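Local atomic coordinates of Lmo0181 protein (Listeria monocytogenes serovar 1/2a, PDB entry 5F7V), a protein that binds the cyclic glucan cycloalternan as the membrane-attached substrate-binding lipoprotein of an ABC transporter, and so probably delivers the sugar for uptake. Residues A[128-133]-A[268-273]; A[178-183]-A[279-284]; A[274-279]-A[349-354]. All blocks are in the same frame, centred on the assembly; numbering follows the deposited sequence. Where two conformers were deposited one is given.

Contact 1 (A[128-133]-A[268-273]); sequences SNVVTI and QVEAGN
Thr132 and Gln268 form a hydrogen-bonded antiparallel pair at the very end of strand 265-268. Thr132 N gives to Gln268 O over 2.9 Å, nearly along the C=O axis, and Gln268 N returns the bond to Thr132 O at 2.9 Å in the plane of that carbonyl. Val131 rests its CB and CG1 against the carbonyl oxygen of Gln268. Beyond this pair the backbones part, and water takes over the pairing: one molecule receives from Glu270 N and gives to Val130 O, standing in for the direct bond that the next rung would have had.

The side chain of Glu270 then spans the gap. Its CB passes Thr132 OG1 at 4.0 Å, and CG, set anti to the carbonyl carbon (chi1 -63°), closes to 3.5 Å of the same hydroxyl oxygen and also lies near Thr132 N. With chi2 extended (-172°), CD of Glu270 runs back along the strand to Val130 CG1, 3.7 Å away. Val130 CG1 is anti to its own backbone N, and it meets Glu270 OE1 at 3.5 Å as the two side chains cross obliquely.

Strand 119-135 is one of the long strands of this type II periplasmic-binding-protein fold; here it lies between strands 245-251 and 265-268 in the shared sheet. Glu270 OE1 accepts from a water at 2.7 Å that also gives to Val130 O, so this carbonyl accepts from two waters. OE1 also makes a salt bridge to Lys184, while OE2 is hydrogen-bonded to His249; the salt bridge would favour a charged carboxylate in this buried place, although the carboxylate of Glu181 lies close to OE2. A third water links Thr132 OG1 with Ala271 N, three residues beyond the strand end.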
loop_
_atom_site.group_PDB
_atom_site.type_symbol
_atom_site.label_atom_id
_atom_site.label_comp_id
_atom_site.label_asym_id
_atom_site.label_seq_id
_atom_site.Cartn_x
_atom_site.Cartn_y
_atom_site.Cartn_z
ATOM N N SER A 128 -2.176 6.490 -0.051
ATOM C CA SER A 128 -1.701 6.081 1.286
ATOM C C SER A 128 -0.191 5.923 1.317
ATOM O O SER A 128 0.486 5.976 0.292
ATOM C CB SER A 128 -2.352 4.734 1.652
ATOM O OG SER A 128 -1.928 3.691 0.800
ATOM N N ASN A 129 0.331 5.766 2.527
ATOM C CA ASN A 129 1.755 5.500 2.736
ATOM C C ASN A 129 1.927 4.678 3.990
ATOM O O ASN A 129 0.970 4.229 4.611
ATOM C CB ASN A 129 2.550 6.799 2.676
ATOM C CG ASN A 129 2.149 7.780 3.743
ATOM O OD1 ASN A 129 1.383 7.473 4.662
ATOM N ND2 ASN A 129 2.649 9.000 3.636
ATOM N N VAL A 130 3.212 4.422 4.252
ATOM C CA VAL A 130 3.621 3.587 5.373
ATOM C C VAL A 130 4.392 4.437 6.356
ATOM O O VAL A 130 5.065 5.387 5.999
ATOM C CB VAL A 130 4.468 2.418 4.841
ATOM C CG1 VAL A 130 5.234 1.671 5.947
ATOM C CG2 VAL A 130 3.583 1.451 4.033
ATOM N N VAL A 131 4.207 4.135 7.640
ATOM C CA VAL A 131 4.849 4.839 8.736
ATOM C C VAL A 131 5.327 3.813 9.737
ATOM O O VAL A 131 4.965 2.636 9.674
ATOM C CB VAL A 131 3.899 5.834 9.440
ATOM C CG1 VAL A 131 3.607 6.993 8.494
ATOM C CG2 VAL A 131 2.602 5.198 9.877
ATOM N N THR A 132 6.168 4.281 10.651
ATOM C CA THR A 132 6.501 3.458 11.829
ATOM C C THR A 132 5.450 3.683 12.876
ATOM O O THR A 132 5.322 4.793 13.396
ATOM C CB THR A 132 7.880 3.827 12.353
ATOM O OG1 THR A 132 8.823 3.602 11.302
ATOM C CG2 THR A 132 8.229 2.997 13.582
ATOM N N ILE A 133 4.748 2.630 13.247
ATOM C CA ILE A 133 3.702 2.691 14.257
ATOM C C ILE A 133 4.293 2.098 15.530
ATOM O O ILE A 133 4.845 0.990 15.486
ATOM C CB ILE A 133 2.460 1.917 13.825
ATOM C CG1 ILE A 133 1.992 2.399 12.443
ATOM C CG2 ILE A 133 1.374 2.070 14.898
ATOM C CD1 ILE A 133 0.638 1.925 12.043
ATOM N N GLN A 268 5.528 7.688 13.354
ATOM C CA GLN A 268 6.667 8.496 12.926
ATOM C C GLN A 268 7.044 8.206 11.485
ATOM O O GLN A 268 6.789 7.141 10.973
ATOM C CB GLN A 268 7.875 8.246 13.859
ATOM C CG GLN A 268 9.062 9.185 13.679
ATOM C CD GLN A 268 8.649 10.623 13.785
ATOM O OE1 GLN A 268 8.342 11.265 12.795
ATOM N NE2 GLN A 268 8.646 11.144 15.019
ATOM N N VAL A 269 7.634 9.208 10.840
ATOM C CA VAL A 269 8.273 8.993 9.531
ATOM C C VAL A 269 9.306 7.906 9.617
ATOM O O VAL A 269 10.089 7.886 10.564
ATOM C CB VAL A 269 8.937 10.292 9.044
ATOM C CG1 VAL A 269 9.556 10.095 7.652
ATOM C CG2 VAL A 269 7.973 11.465 9.026
ATOM N N GLU A 270 9.297 6.970 8.669
ATOM C CA GLU A 270 10.283 5.880 8.715
ATOM C C GLU A 270 11.725 6.367 8.557
ATOM O O GLU A 270 11.995 7.289 7.764
ATOM C CB GLU A 270 9.978 4.869 7.640
ATOM C CG GLU A 270 8.640 4.169 7.810
ATOM C CD GLU A 270 8.583 3.050 6.784
ATOM O OE1 GLU A 270 8.298 3.333 5.616
ATOM O OE2 GLU A 270 8.802 1.866 7.121
ATOM N N ALA A 271 12.616 5.695 9.260
ATOM C CA ALA A 271 14.054 5.985 9.142
ATOM C C ALA A 271 14.661 5.464 7.846
ATOM O O ALA A 271 14.327 4.384 7.397
ATOM C CB ALA A 271 14.779 5.370 10.328
ATOM N N GLY A 272 15.585 6.205 7.260
ATOM C CA GLY A 272 16.398 5.733 6.144
ATOM C C GLY A 272 17.829 5.556 6.561
ATOM O O GLY A 272 18.162 5.521 7.733
ATOM N N ASN A 273 18.680 5.457 5.560
ATOM C CA ASN A 273 20.119 5.299 5.786
ATOM C C ASN A 273 20.867 6.388 5.072
ATOM O O ASN A 273 21.125 7.426 5.704
ATOM C CB ASN A 273 20.622 3.895 5.478
ATOM C CG ASN A 273 21.938 3.614 6.184
ATOM O OD1 ASN A 273 22.146 4.045 7.326
ATOM N ND2 ASN A 273 22.831 2.919 5.542
HETATM O O HOH W 1 7.028 7.215 6.787
HETATM O O HOH W 2 6.828 4.829 3.968
HETATM O O HOH W 3 11.539 4.142 11.632
#

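Contact 2 (A[178-183]-A[279-284]); sequences TMNEFY and HFFANG. With GLC (alpha-D-glucopyranose), chain B; GLC (alpha-D-glucopyranose), chain C.
The tight part of this contact is built round the imidazole of His279, on strand 278-287, which packs against Asn180, Glu181 and Tyr183 at the start of helix 179-187. NE2 gives a hydrogen bond to the carbonyl oxygen of Asn180 at 2.8 Å; the acceptor lies in the imidazole plane, but the donor stands well above the carbonyl plane. Next to this bond the CD2 edge of His279 turns to the face of Tyr183 in an offset edge-to-face pair, planes at 77°. His279 CE1 comes within 3.4 Å of Glu181 OE1, whose chain bends at chi2 (74°) to bring the carboxylate round. The helix start is secured by Thr178, the N-cap, whose OG1 accepts from Glu181 N.

In the cleft of this type II binding protein Asn180 and Glu181 also bind cycloalternan. Glu181 OE1 accepts from O6 of the chain B glucose at 2.6 Å, and Asn180 ND2 gives to O5 of that glucose at 3.0 Å. Phe281 lays one ring face against C4 and C6 of the chain C glucose, C6 standing over the ring centre, while Phe281 CE1 touches Tyr183 OH at 3.3 Å.

Away from the imidazole the fit loosens. Tyr183 OH reaches Phe280 N through a water, to which it gives at 2.7 Å, and farther along the strand Asn283 bonds O2 and O3 of the chain C sugar instead of the helix.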
loop_
_atom_site.group_PDB
_atom_site.type_symbol
_atom_site.label_atom_id
_atom_site.label_comp_id
_atom_site.label_asym_id
_atom_site.label_seq_id
_atom_site.Cartn_x
_atom_site.Cartn_y
_atom_site.Cartn_z
ATOM N N THR A 178 9.815 -8.122 1.681
ATOM C CA THR A 178 9.081 -8.408 0.465
ATOM C C THR A 178 9.571 -7.473 -0.634
ATOM O O THR A 178 10.219 -6.471 -0.347
ATOM C CB THR A 178 7.566 -8.167 0.654
ATOM O OG1 THR A 178 7.409 -6.763 0.944
ATOM C CG2 THR A 178 6.977 -9.059 1.721
ATOM N N MET A 179 9.252 -7.798 -1.884
ATOM C CA MET A 179 9.564 -6.894 -2.985
ATOM C C MET A 179 8.946 -5.528 -2.762
ATOM O O MET A 179 9.583 -4.509 -3.039
ATOM C CB MET A 179 9.113 -7.518 -4.321
ATOM C CG MET A 179 9.334 -6.574 -5.485
ATOM S SD MET A 179 11.090 -6.254 -5.838
ATOM C CE MET A 179 11.270 -7.295 -7.266
ATOM N N ASN A 180 7.699 -5.479 -2.294
ATOM C CA ASN A 180 7.042 -4.172 -2.129
ATOM C C ASN A 180 7.738 -3.339 -1.085
ATOM O O ASN A 180 7.924 -2.132 -1.275
ATOM C CB ASN A 180 5.571 -4.323 -1.751
ATOM C CG ASN A 180 4.633 -3.745 -2.776
ATOM O OD1 ASN A 180 4.854 -3.866 -3.994
ATOM N ND2 ASN A 180 3.580 -3.103 -2.292
ATOM N N GLU A 181 8.195 -3.975 -0.009
ATOM C CA GLU A 181 8.914 -3.202 1.009
ATOM C C GLU A 181 10.302 -2.824 0.506
ATOM O O GLU A 181 10.850 -1.767 0.812
ATOM C CB GLU A 181 9.011 -4.006 2.295
ATOM C CG GLU A 181 9.400 -3.158 3.498
ATOM C CD GLU A 181 8.288 -2.258 4.011
ATOM O OE1 GLU A 181 7.103 -2.335 3.553
ATOM O OE2 GLU A 181 8.610 -1.468 4.939
ATOM N N PHE A 182 10.889 -3.746 -0.254
ATOM C CA PHE A 182 12.307 -3.592 -0.613
ATOM C C PHE A 182 12.571 -2.489 -1.594
ATOM O O PHE A 182 13.644 -1.909 -1.510
ATOM C CB PHE A 182 12.816 -4.901 -1.179
ATOM C CG PHE A 182 14.315 -4.912 -1.306
ATOM C CD1 PHE A 182 15.103 -4.792 -0.165
ATOM C CD2 PHE A 182 14.944 -5.003 -2.524
ATOM C CE1 PHE A 182 16.477 -4.776 -0.228
ATOM C CE2 PHE A 182 16.323 -4.985 -2.598
ATOM C CZ PHE A 182 17.076 -4.854 -1.450
ATOM N N TYR A 183 11.655 -2.158 -2.500
ATOM C CA TYR A 183 12.042 -1.055 -3.401
ATOM C C TYR A 183 12.210 0.223 -2.581
ATOM O O TYR A 183 13.010 1.087 -2.918
ATOM C CB TYR A 183 11.126 -0.866 -4.606
ATOM C CG TYR A 183 9.705 -0.406 -4.377
ATOM C CD1 TYR A 183 9.400 0.926 -4.224
ATOM C CD2 TYR A 183 8.646 -1.298 -4.333
ATOM C CE1 TYR A 183 8.099 1.366 -4.077
ATOM C CE2 TYR A 183 7.343 -0.888 -4.189
ATOM C CZ TYR A 183 7.091 0.443 -4.041
ATOM O OH TYR A 183 5.789 0.857 -3.925
ATOM N N HIS A 279 7.012 5.041 1.160
ATOM C CA HIS A 279 6.039 4.485 0.204
ATOM C C HIS A 279 5.002 5.521 -0.186
ATOM O O HIS A 279 4.622 6.395 0.569
ATOM C CB HIS A 279 5.324 3.300 0.833
ATOM C CG HIS A 279 6.040 2.008 0.628
ATOM N ND1 HIS A 279 6.255 1.106 1.643
ATOM C CD2 HIS A 279 6.523 1.432 -0.497
ATOM C CE1 HIS A 279 6.846 0.033 1.149
ATOM N NE2 HIS A 279 7.007 0.206 -0.142
ATOM N N PHE A 280 4.489 5.381 -1.398
ATOM C CA PHE A 280 3.306 6.066 -1.925
ATOM C C PHE A 280 2.493 5.040 -2.686
ATOM O O PHE A 280 2.949 4.461 -3.661
ATOM C CB PHE A 280 3.699 7.223 -2.842
ATOM C CG PHE A 280 2.513 8.002 -3.338
ATOM C CD1 PHE A 280 2.006 9.052 -2.575
ATOM C CD2 PHE A 280 1.872 7.641 -4.510
ATOM C CE1 PHE A 280 0.910 9.766 -3.028
ATOM C CE2 PHE A 280 0.760 8.337 -4.941
ATOM C CZ PHE A 280 0.310 9.376 -4.193
ATOM N N PHE A 281 1.283 4.839 -2.208
ATOM C CA PHE A 281 0.349 3.881 -2.811
ATOM C C PHE A 281 -0.909 4.624 -3.203
ATOM O O PHE A 281 -1.249 5.641 -2.642
ATOM C CB PHE A 281 0.069 2.754 -1.812
ATOM C CG PHE A 281 1.252 1.877 -1.542
ATOM C CD1 PHE A 281 1.859 1.187 -2.588
ATOM C CD2 PHE A 281 1.708 1.693 -0.264
ATOM C CE1 PHE A 281 2.951 0.389 -2.342
ATOM C CE2 PHE A 281 2.811 0.894 -0.021
ATOM C CZ PHE A 281 3.424 0.230 -1.056
ATOM N N ALA A 282 -1.630 4.068 -4.155
ATOM C CA ALA A 282 -2.913 4.620 -4.562
ATOM C C ALA A 282 -3.815 3.557 -5.094
ATOM O O ALA A 282 -3.345 2.640 -5.762
ATOM C CB ALA A 282 -2.759 5.695 -5.624
ATOM N N ASN A 283 -5.096 3.653 -4.772
ATOM C CA ASN A 283 -6.103 2.779 -5.371
ATOM C C ASN A 283 -6.970 3.548 -6.330
ATOM O O ASN A 283 -7.247 4.723 -6.086
ATOM C CB ASN A 283 -6.955 2.188 -4.261
ATOM C CG ASN A 283 -6.109 1.320 -3.332
ATOM O OD1 ASN A 283 -5.332 0.510 -3.799
ATOM N ND2 ASN A 283 -6.287 1.473 -2.017
ATOM N N GLY A 284 -7.398 2.869 -7.376
ATOM C CA GLY A 284 -8.220 3.447 -8.432
ATOM C C GLY A 284 -9.321 2.492 -8.784
ATOM O O GLY A 284 -9.239 1.297 -8.487
HETATM C C1 GLC B . 1.582 -4.207 0.524
HETATM C C2 GLC B . 1.340 -5.132 1.708
HETATM C C3 GLC B . 1.365 -4.310 2.996
HETATM C C4 GLC B . 2.685 -3.569 3.095
HETATM C C5 GLC B . 3.005 -2.796 1.807
HETATM C C6 GLC B . 4.432 -2.246 1.747
HETATM O O2 GLC B . 0.094 -5.836 1.565
HETATM O O3 GLC B . 1.218 -5.243 4.076
HETATM O O4 GLC B . 2.640 -2.604 4.159
HETATM O O5 GLC B . 2.860 -3.584 0.625
HETATM O O6 GLC B . 5.346 -3.333 1.854
HETATM C C1 GLC C . -2.719 -1.049 0.734
HETATM C C2 GLC C . -3.103 -0.014 -0.299
HETATM C C3 GLC C . -2.761 -0.511 -1.692
HETATM C C4 GLC C . -1.312 -0.977 -1.756
HETATM C C5 GLC C . -1.051 -2.032 -0.688
HETATM C C6 GLC C . 0.411 -2.453 -0.614
HETATM O O2 GLC C . -4.502 0.261 -0.174
HETATM O O3 GLC C . -2.948 0.576 -2.593
HETATM O O4 GLC C . -1.112 -1.600 -3.029
HETATM O O5 GLC C . -1.367 -1.470 0.605
HETATM O O6 GLC C . 0.481 -3.294 0.560
HETATM O O HOH W 4 5.476 3.463 -3.431
#

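Contact 3 (A[274-279]-A[349-354]); sequences TQKATH and LQYMVL. With GLC (alpha-D-glucopyranose), chain B.
Tyr351 O accepts two hydrogen bonds and one weaker CA-H...O contact. Thr278 N reaches it at 3.0 Å from well above the carbonyl plane, a water shared with Lys276 O gives the second bond, and the CA-H of Ala277 adds the weaker contact, Ala277 CA to Tyr351 O 3.4 Å. The carbonyl of the same threonine, Thr278 O, takes the N-H of Val353 at 2.8 Å, nearly along its C=O axis, with Met352 CA close beside it. Thr278 and Met352 thus form a parallel bridge. The hydroxyl of Thr278, in the crowded position between N and the carbonyl carbon (chi1 57°), lies over the Tyr351-Met352 peptide but has its hydrogen-bond partner in Ser348 O.

At the outer end Lys276 and Tyr351 run side by side in the same direction. The extended lysine chain lays CB over the root of the ring and CD over its centre, 3.6 Å from the centroid and 13° off the normal, a CH-pi contact; Gln350 CB covers the opposite face. Lys276 NZ and Tyr351 OH share a water, and the ammonium has its salt bridge with Asp150. Inward, Val353 CG1 meets Ala277 CB at 4.2 Å.

The short strand 352-353 thereby joins, in parallel, the beginning of strand 278-287, at the place where this type II binding-protein fold presents His279 to the glycan pocket.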
loop_
_atom_site.group_PDB
_atom_site.type_symbol
_atom_site.label_atom_id
_atom_site.label_comp_id
_atom_site.label_asym_id
_atom_site.label_seq_id
_atom_site.Cartn_x
_atom_site.Cartn_y
_atom_site.Cartn_z
ATOM N N THR A 274 21.197 6.218 3.807
ATOM C CA THR A 274 21.790 7.348 3.085
ATOM C C THR A 274 20.768 8.430 2.764
ATOM O O THR A 274 21.143 9.589 2.500
ATOM C CB THR A 274 22.425 6.869 1.783
ATOM O OG1 THR A 274 21.419 6.324 0.923
ATOM C CG2 THR A 274 23.564 5.872 2.046
ATOM N N GLN A 275 19.492 8.057 2.734
ATOM C CA GLN A 275 18.435 9.048 2.497
ATOM C C GLN A 275 17.135 8.490 2.974
ATOM O O GLN A 275 16.995 7.293 3.195
ATOM C CB GLN A 275 18.332 9.423 1.023
ATOM C CG GLN A 275 18.136 8.229 0.087
ATOM C CD GLN A 275 18.378 8.541 -1.389
ATOM O OE1 GLN A 275 19.062 9.525 -1.743
ATOM N NE2 GLN A 275 17.851 7.719 -2.241
ATOM N N LYS A 276 16.190 9.393 3.177
ATOM C CA LYS A 276 14.833 9.002 3.471
ATOM C C LYS A 276 14.154 8.503 2.211
ATOM O O LYS A 276 14.424 9.006 1.107
ATOM C CB LYS A 276 14.072 10.200 4.040
ATOM C CG LYS A 276 14.761 10.759 5.280
ATOM C CD LYS A 276 14.089 11.975 5.877
ATOM C CE LYS A 276 14.820 12.523 7.081
ATOM N NZ LYS A 276 14.287 13.824 7.543
ATOM N N ALA A 277 13.284 7.515 2.378
ATOM C CA ALA A 277 12.442 7.053 1.276
ATOM C C ALA A 277 11.201 6.423 1.875
ATOM O O ALA A 277 11.307 5.564 2.771
ATOM C CB ALA A 277 13.182 6.071 0.385
ATOM N N THR A 278 10.059 6.875 1.378
ATOM C CA THR A 278 8.774 6.431 1.921
ATOM C C THR A 278 7.897 5.940 0.786
ATOM O O THR A 278 8.028 6.286 -0.401
ATOM C CB THR A 278 8.100 7.585 2.634
ATOM O OG1 THR A 278 7.967 8.664 1.708
ATOM C CG2 THR A 278 8.947 7.985 3.866
ATOM N N HIS A 279 7.012 5.041 1.160
ATOM C CA HIS A 279 6.039 4.485 0.204
ATOM C C HIS A 279 5.002 5.521 -0.186
ATOM O O HIS A 279 4.622 6.395 0.569
ATOM C CB HIS A 279 5.324 3.300 0.833
ATOM C CG HIS A 279 6.040 2.008 0.628
ATOM N ND1 HIS A 279 6.255 1.106 1.643
ATOM C CD2 HIS A 279 6.523 1.432 -0.497
ATOM C CE1 HIS A 279 6.846 0.033 1.149
ATOM N NE2 HIS A 279 7.007 0.206 -0.142
ATOM N N LEU A 349 5.387 12.431 2.628
ATOM C CA LEU A 349 5.223 12.603 1.190
ATOM C C LEU A 349 6.394 13.287 0.529
ATOM O O LEU A 349 6.628 13.064 -0.650
ATOM C CB LEU A 349 3.936 13.343 0.907
ATOM C CG LEU A 349 2.648 12.646 1.349
ATOM C CD1 LEU A 349 1.481 13.596 1.246
ATOM C CD2 LEU A 349 2.412 11.394 0.522
ATOM N N GLN A 350 7.174 14.075 1.261
ATOM C CA GLN A 350 8.369 14.683 0.697
ATOM C C GLN A 350 9.362 13.650 0.141
ATOM O O GLN A 350 10.068 13.878 -0.825
ATOM C CB GLN A 350 9.107 15.524 1.750
ATOM C CG GLN A 350 10.291 16.278 1.164
ATOM C CD GLN A 350 11.008 17.239 2.123
ATOM O OE1 GLN A 350 12.202 17.527 2.000
ATOM N NE2 GLN A 350 10.289 17.700 3.117
ATOM N N TYR A 351 9.399 12.481 0.780
ATOM C CA TYR A 351 10.437 11.486 0.499
ATOM C C TYR A 351 9.890 10.316 -0.278
ATOM O O TYR A 351 10.540 9.294 -0.354
ATOM C CB TYR A 351 11.053 10.990 1.818
ATOM C CG TYR A 351 11.230 12.100 2.826
ATOM C CD1 TYR A 351 12.112 13.151 2.577
ATOM C CD2 TYR A 351 10.487 12.104 4.006
ATOM C CE1 TYR A 351 12.261 14.158 3.513
ATOM C CE2 TYR A 351 10.630 13.145 4.916
ATOM C CZ TYR A 351 11.490 14.159 4.695
ATOM O OH TYR A 351 11.639 15.195 5.598
ATOM N N MET A 352 8.737 10.452 -0.896
ATOM C CA MET A 352 8.086 9.323 -1.538
ATOM C C MET A 352 8.903 8.742 -2.684
ATOM O O MET A 352 9.610 9.454 -3.417
ATOM C CB MET A 352 6.701 9.731 -2.053
ATOM C CG MET A 352 6.726 10.670 -3.238
ATOM S SD MET A 352 5.116 10.897 -4.048
ATOM C CE MET A 352 4.445 11.900 -2.813
ATOM N N VAL A 353 8.759 7.442 -2.853
ATOM C CA VAL A 353 9.243 6.734 -4.026
ATOM C C VAL A 353 8.077 5.957 -4.625
ATOM O O VAL A 353 7.422 5.161 -3.965
ATOM C CB VAL A 353 10.480 5.867 -3.740
ATOM C CG1 VAL A 353 11.653 6.796 -3.489
ATOM C CG2 VAL A 353 10.217 4.807 -2.660
ATOM N N LEU A 354 7.800 6.224 -5.893
ATOM C CA LEU A 354 6.666 5.620 -6.582
ATOM C C LEU A 354 6.942 4.142 -6.828
ATOM O O LEU A 354 8.099 3.749 -7.005
ATOM C CB LEU A 354 6.408 6.365 -7.882
ATOM C CG LEU A 354 6.122 7.855 -7.719
ATOM C CD1 LEU A 354 5.980 8.473 -9.093
ATOM C CD2 LEU A 354 4.848 8.072 -6.920
HETATM C C1 GLC B . 1.582 -4.207 0.524
HETATM C C2 GLC B . 1.340 -5.132 1.708
HETATM C C3 GLC B . 1.365 -4.310 2.996
HETATM C C4 GLC B . 2.685 -3.569 3.095
HETATM C C5 GLC B . 3.005 -2.796 1.807
HETATM C C6 GLC B . 4.432 -2.246 1.747
HETATM O O2 GLC B . 0.094 -5.836 1.565
HETATM O O3 GLC B . 1.218 -5.243 4.076
HETATM O O4 GLC B . 2.640 -2.604 4.159
HETATM O O5 GLC B . 2.860 -3.584 0.625
HETATM O O6 GLC B . 5.346 -3.333 1.854
HETATM O O HOH W 5 13.296 8.925 -1.408
HETATM O O HOH W 6 11.427 14.211 8.146
#

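How the contacts relate
From the N terminus, strand 119-135 comes first, and contact 1 closes a long loop by bringing 268-273 back to 128-133. Segment 178-183 lies within that loop, but its partner 279-284 follows it, so contact 2 crosses contact 1. Contact 3 opens just after contact 1 closes, which puts those two in series, and it crosses contact 2 because 274-279 opens it before 279-284 completes contact 2, while 349-354 comes after; His279 belongs to both. Ser128 O and Phe281 N, 2.9 Å apart, probably bond strands 119-135 and 278-287. Together the contacts tie these neighbouring strands to helix 179-187, the loop after 265-268 and the short strand 352-353, beside the glycan.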